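Local coordinates for protein branched-chain amino acid aminotransferase (Thermoproteus uzoniensis, PDB 5CE8) that probably transfers the amino group of leucine, isoleucine or valine to 2-oxoglutarate, using pyridoxal 5'-phosphate as cofactor, at residues Y38-F43 and K72-D77; L32-N37 and A108-P113. All blocks are in the same frame, centred on the assembly; numbering follows the deposited sequence.

Contact 1. Residues Y38-F43 and K72-D77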
# COMPACT_ATOMS: atom_id res chain seq x y z
N TYR A 38 -17.29 22.32 0.55
CA TYR A 38 -15.96 21.64 0.53
C TYR A 38 -15.48 20.93 1.85
O TYR A 38 -14.31 20.53 1.95
CB TYR A 38 -14.89 22.66 0.13
CG TYR A 38 -15.21 23.42 -1.11
CD1 TYR A 38 -15.61 22.79 -2.31
CD2 TYR A 38 -15.07 24.79 -1.13
CE1 TYR A 38 -15.92 23.55 -3.44
CE2 TYR A 38 -15.41 25.55 -2.22
CZ TYR A 38 -15.80 24.96 -3.38
OH TYR A 38 -16.05 25.84 -4.43
N GLY A 39 -16.39 20.79 2.83
CA GLY A 39 -16.14 20.17 4.15
C GLY A 39 -14.97 20.77 4.92
O GLY A 39 -14.25 20.07 5.59
N PHE A 40 -14.85 22.08 4.89
CA PHE A 40 -13.86 22.78 5.62
C PHE A 40 -14.44 23.45 6.88
O PHE A 40 -14.91 24.66 6.88
CB PHE A 40 -13.25 23.82 4.74
CG PHE A 40 -12.01 24.41 5.31
CD1 PHE A 40 -10.83 23.68 5.29
CD2 PHE A 40 -11.96 25.71 5.80
CE1 PHE A 40 -9.64 24.24 5.79
CE2 PHE A 40 -10.76 26.25 6.39
CZ PHE A 40 -9.61 25.50 6.38
N GLY A 41 -14.48 22.63 7.94
CA GLY A 41 -15.03 22.99 9.23
C GLY A 41 -14.39 22.09 10.26
O GLY A 41 -13.68 21.09 9.91
N VAL A 42 -14.60 22.44 11.51
CA VAL A 42 -14.41 21.50 12.62
C VAL A 42 -15.64 21.49 13.54
O VAL A 42 -16.40 22.50 13.61
CB VAL A 42 -13.15 21.81 13.39
CG1 VAL A 42 -12.00 21.75 12.44
CG2 VAL A 42 -13.14 23.14 14.06
N PHE A 43 -15.75 20.43 14.33
CA PHE A 43 -16.84 20.37 15.29
C PHE A 43 -16.36 19.64 16.54
O PHE A 43 -15.21 19.14 16.61
CB PHE A 43 -18.09 19.72 14.72
CG PHE A 43 -17.91 18.29 14.28
CD1 PHE A 43 -17.31 17.99 13.06
CD2 PHE A 43 -18.33 17.27 15.09
CE1 PHE A 43 -17.09 16.64 12.71
CE2 PHE A 43 -18.23 15.92 14.73
CZ PHE A 43 -17.59 15.62 13.55
N LYS A 72 -6.44 24.37 13.99
CA LYS A 72 -5.04 24.71 13.63
C LYS A 72 -4.49 23.59 12.75
O LYS A 72 -3.66 23.78 11.86
CB LYS A 72 -4.20 24.79 14.90
CG LYS A 72 -2.67 24.73 14.67
CD LYS A 72 -1.90 24.35 15.93
CE LYS A 72 -1.18 25.54 16.54
NZ LYS A 72 0.10 25.81 15.84
N ILE A 73 -4.93 22.38 13.02
CA ILE A 73 -4.58 21.26 12.14
C ILE A 73 -5.03 21.53 10.66
O ILE A 73 -4.24 21.34 9.72
CB ILE A 73 -5.15 19.96 12.73
CG1 ILE A 73 -4.33 19.59 13.95
CG2 ILE A 73 -5.04 18.86 11.74
CD1 ILE A 73 -4.78 18.32 14.64
N ILE A 74 -6.25 22.01 10.48
CA ILE A 74 -6.82 22.17 9.11
C ILE A 74 -6.51 23.55 8.53
O ILE A 74 -6.76 23.76 7.38
CB ILE A 74 -8.35 21.80 8.98
CG1 ILE A 74 -9.35 22.78 9.67
CG2 ILE A 74 -8.56 20.36 9.38
CD1 ILE A 74 -10.74 22.78 9.05
N GLY A 75 -6.06 24.50 9.38
CA GLY A 75 -5.75 25.90 8.95
C GLY A 75 -7.03 26.75 9.00
O GLY A 75 -7.22 27.69 8.20
N LEU A 76 -7.95 26.40 9.88
CA LEU A 76 -9.16 27.22 10.08
C LEU A 76 -8.90 28.24 11.22
O LEU A 76 -8.28 27.88 12.22
CB LEU A 76 -10.25 26.23 10.45
CG LEU A 76 -11.59 26.86 10.70
CD1 LEU A 76 -12.08 27.53 9.42
CD2 LEU A 76 -12.52 25.84 11.20
N ASP A 77 -9.26 29.53 11.08
CA ASP A 77 -8.84 30.53 12.03
C ASP A 77 -10.07 30.74 12.94
O ASP A 77 -11.07 31.32 12.52
CB ASP A 77 -8.38 31.81 11.29
CG ASP A 77 -8.17 33.02 12.21
OD1 ASP A 77 -7.95 32.90 13.41
OD2 ASP A 77 -8.25 34.14 11.67
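In this class-IV (fold-type IV) aminotransferase, the contact packs the start of strand 41-50 against the C-terminal end of helix 60-74. Strand 41-50 belongs to an antiparallel sheet, and the helix lies against it. No hydrogen bond joins the two segments; the side chains meet through apolar contacts.

The aromatic part centres on Phe-40. Its CG is anti to the backbone N (chi1 -168°), which carries the ring toward the helix end. Ile-74 CD1 sits over one face as a CH-pi contact, 3.9 Å from the Phe-40 ring centroid and 18° off the ring normal. The Ile-74 CG1 branch lies in the crowded position between backbone N and carbonyl carbon (chi1 70°), which carries CD1 over the ring. Two carbonyl oxygens also approach. Ile-74 O comes within 3.3 Å of Phe-40 CE1, and Gly-75 O lies at the ring edge, near its plane, 3.7 Å from Phe-40 CZ. Leu-76 CD1 meets the ring obliquely, 3.5 Å from Phe-40 CE2.

The aliphatic part is at Val-42, whose two methyls divide the work. Val-42 CG1 touches Ile-74 CD1 at 3.8 Å, and Val-42 CG2 touches Leu-76 CD2 at 4.0 Å. Gly-41 passes between Phe-40 and Val-42, with its CA facing Leu-76 CD2.

Gly-75, the first residue past the helix, has positive phi, and the chain turns so that the CB of Leu-76 also points toward the strand. Val-42 is about 9 Å, side chain to side chain, from the cofactor-binding Arg-66 and Tyr-167. Ile-171 of the second subunit also packs on Phe-40. The Ile-74 methyl CD1 ends 3.5 Å from Gly-41 O.

Contact 2. Residues L32-N37 and A108-P113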
# COMPACT_ATOMS: atom_id res chain seq x y z
N LEU A 32 -23.49 28.98 0.01
CA LEU A 32 -22.24 29.07 -0.75
C LEU A 32 -20.97 29.11 0.11
O LEU A 32 -19.90 29.33 -0.40
CB LEU A 32 -22.30 30.35 -1.61
CG LEU A 32 -23.40 30.42 -2.66
CD1 LEU A 32 -23.39 31.83 -3.24
CD2 LEU A 32 -23.24 29.37 -3.76
N SER A 33 -21.08 28.89 1.41
CA SER A 33 -19.92 28.79 2.25
C SER A 33 -19.02 27.69 1.73
O SER A 33 -19.52 26.61 1.42
CB SER A 33 -20.35 28.45 3.72
OG SER A 33 -19.26 27.97 4.45
N PRO A 34 -17.70 27.95 1.64
CA PRO A 34 -16.79 26.83 1.41
C PRO A 34 -16.85 25.75 2.55
O PRO A 34 -16.48 24.62 2.30
CB PRO A 34 -15.42 27.48 1.27
CG PRO A 34 -15.52 28.70 2.20
CD PRO A 34 -16.99 29.18 2.05
N SER A 35 -17.45 26.01 3.72
CA SER A 35 -17.64 24.94 4.67
C SER A 35 -18.70 23.95 4.30
O SER A 35 -18.51 22.76 4.60
CB SER A 35 -17.84 25.47 6.10
OG SER A 35 -16.73 26.29 6.37
N LEU A 36 -19.76 24.41 3.65
CA LEU A 36 -20.77 23.56 3.15
C LEU A 36 -20.40 22.82 1.87
O LEU A 36 -20.63 21.63 1.75
CB LEU A 36 -22.01 24.33 2.89
CG LEU A 36 -23.25 23.56 2.45
CD1 LEU A 36 -23.65 22.59 3.53
CD2 LEU A 36 -24.41 24.47 2.12
N ASN A 37 -19.73 23.53 1.00
CA ASN A 37 -19.50 23.03 -0.34
C ASN A 37 -18.22 22.16 -0.40
O ASN A 37 -18.11 21.36 -1.32
CB ASN A 37 -19.31 24.21 -1.30
CG ASN A 37 -20.60 24.86 -1.74
OD1 ASN A 37 -21.01 24.69 -2.91
ND2 ASN A 37 -21.23 25.65 -0.84
N ALA A 108 -17.54 25.01 14.10
CA ALA A 108 -16.77 26.08 13.50
C ALA A 108 -16.70 25.95 11.96
O ALA A 108 -16.15 24.92 11.43
CB ALA A 108 -15.34 25.98 13.97
N TYR A 109 -16.98 27.05 11.26
CA TYR A 109 -17.17 27.04 9.77
C TYR A 109 -17.13 28.47 9.22
O TYR A 109 -17.19 29.42 9.97
CB TYR A 109 -18.55 26.41 9.44
CG TYR A 109 -19.61 27.26 10.04
CD1 TYR A 109 -19.94 27.12 11.37
CD2 TYR A 109 -20.10 28.35 9.36
CE1 TYR A 109 -20.90 27.97 11.99
CE2 TYR A 109 -21.06 29.18 9.96
CZ TYR A 109 -21.45 29.02 11.30
OH TYR A 109 -22.35 29.93 11.94
N ILE A 110 -17.02 28.60 7.90
CA ILE A 110 -16.88 29.87 7.29
C ILE A 110 -18.30 30.42 6.92
O ILE A 110 -19.05 29.75 6.23
CB ILE A 110 -15.92 29.77 6.09
CG1 ILE A 110 -14.50 29.57 6.63
CG2 ILE A 110 -16.03 31.04 5.21
CD1 ILE A 110 -13.52 29.01 5.63
N SER A 111 -18.66 31.60 7.44
CA SER A 111 -19.95 32.19 7.18
C SER A 111 -19.94 33.03 5.84
O SER A 111 -20.97 33.35 5.35
CB SER A 111 -20.37 33.02 8.41
OG SER A 111 -19.50 34.09 8.52
N LYS A 112 -18.78 33.34 5.28
CA LYS A 112 -18.70 34.02 4.00
C LYS A 112 -18.96 33.05 2.77
O LYS A 112 -18.53 31.93 2.77
CB LYS A 112 -17.31 34.67 3.91
CG LYS A 112 -17.03 35.46 2.64
CD LYS A 112 -15.55 35.70 2.39
CE LYS A 112 -15.20 35.37 0.94
NZ LYS A 112 -13.81 35.71 0.49
N PRO A 113 -19.71 33.48 1.75
CA PRO A 113 -19.77 32.71 0.49
C PRO A 113 -18.43 32.71 -0.28
O PRO A 113 -17.82 33.74 -0.40
CB PRO A 113 -20.87 33.44 -0.31
CG PRO A 113 -21.07 34.78 0.36
CD PRO A 113 -20.51 34.73 1.73
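Two serines hold the start of helix 34-38 to the chain leaving strand 102-109. Ser-33 is the N-cap. Its OG, anti to the backbone N (chi1 163°), accepts from Ser-35 N and donates to Ile-110 O at 2.5 Å, in that carbonyl's plane. Ser-35 OG accepts from Ile-110 N at 2.8 Å in a nearly straight bond (169°) and is also hydrogen-bonded to Phe-40 O. Both backbone polar groups of Ile-110 are thus gripped by serine hydroxyls. This is the tight part: Ser-35 CB also lies 3.5 Å from Tyr-109 CB, and the Pro-34 ring crosses the Ile-110 side chain at about a right angle, with Pro-34 CD 3.8 Å from Ile-110 CG2.

Toward Pro-113 the contact is more open to solvent and has no hydrogen bond between the segments, though the chains stay close. Leu-32 CB meets Pro-113 CB at 3.6 Å. The backbones add CA-H...O contacts, such as Ser-33 CA to Lys-112 O at 3.5 Å. Lys-112 NZ hydrogen-bonds to Gln-114 OE1.

The segments run roughly antiparallel. Ala-129 of the second subunit packs on Leu-32, and Arg-105 of that subunit hydrogen-bonds to Asn-37 OD1. Leu-32 pairs by backbone with Gln-114, and Tyr-109 packs on strands 28-30 and 125-132.

From the N terminus the chain first enters contact 2 at residues 32-37. Helix 34-38 then runs directly into residues 38-43 of contact 1. The chain continues through strands 41-50 and 55-58 and helix 60-74, and residues 72-77 close the inner loop. Helix 82-95 and strand 102-109 follow before residues 108-113 close the outer loop. Contact 1 is therefore nested inside contact 2. Strands 41-50 and 102-109 are neighbours in one antiparallel sheet, so the two contacts tie a helix end and a short helix to adjoining strands. They touch directly: Phe-40 CD2 packs on Ile-110 CD1 at 3.7 Å. Both also reach the second subunit.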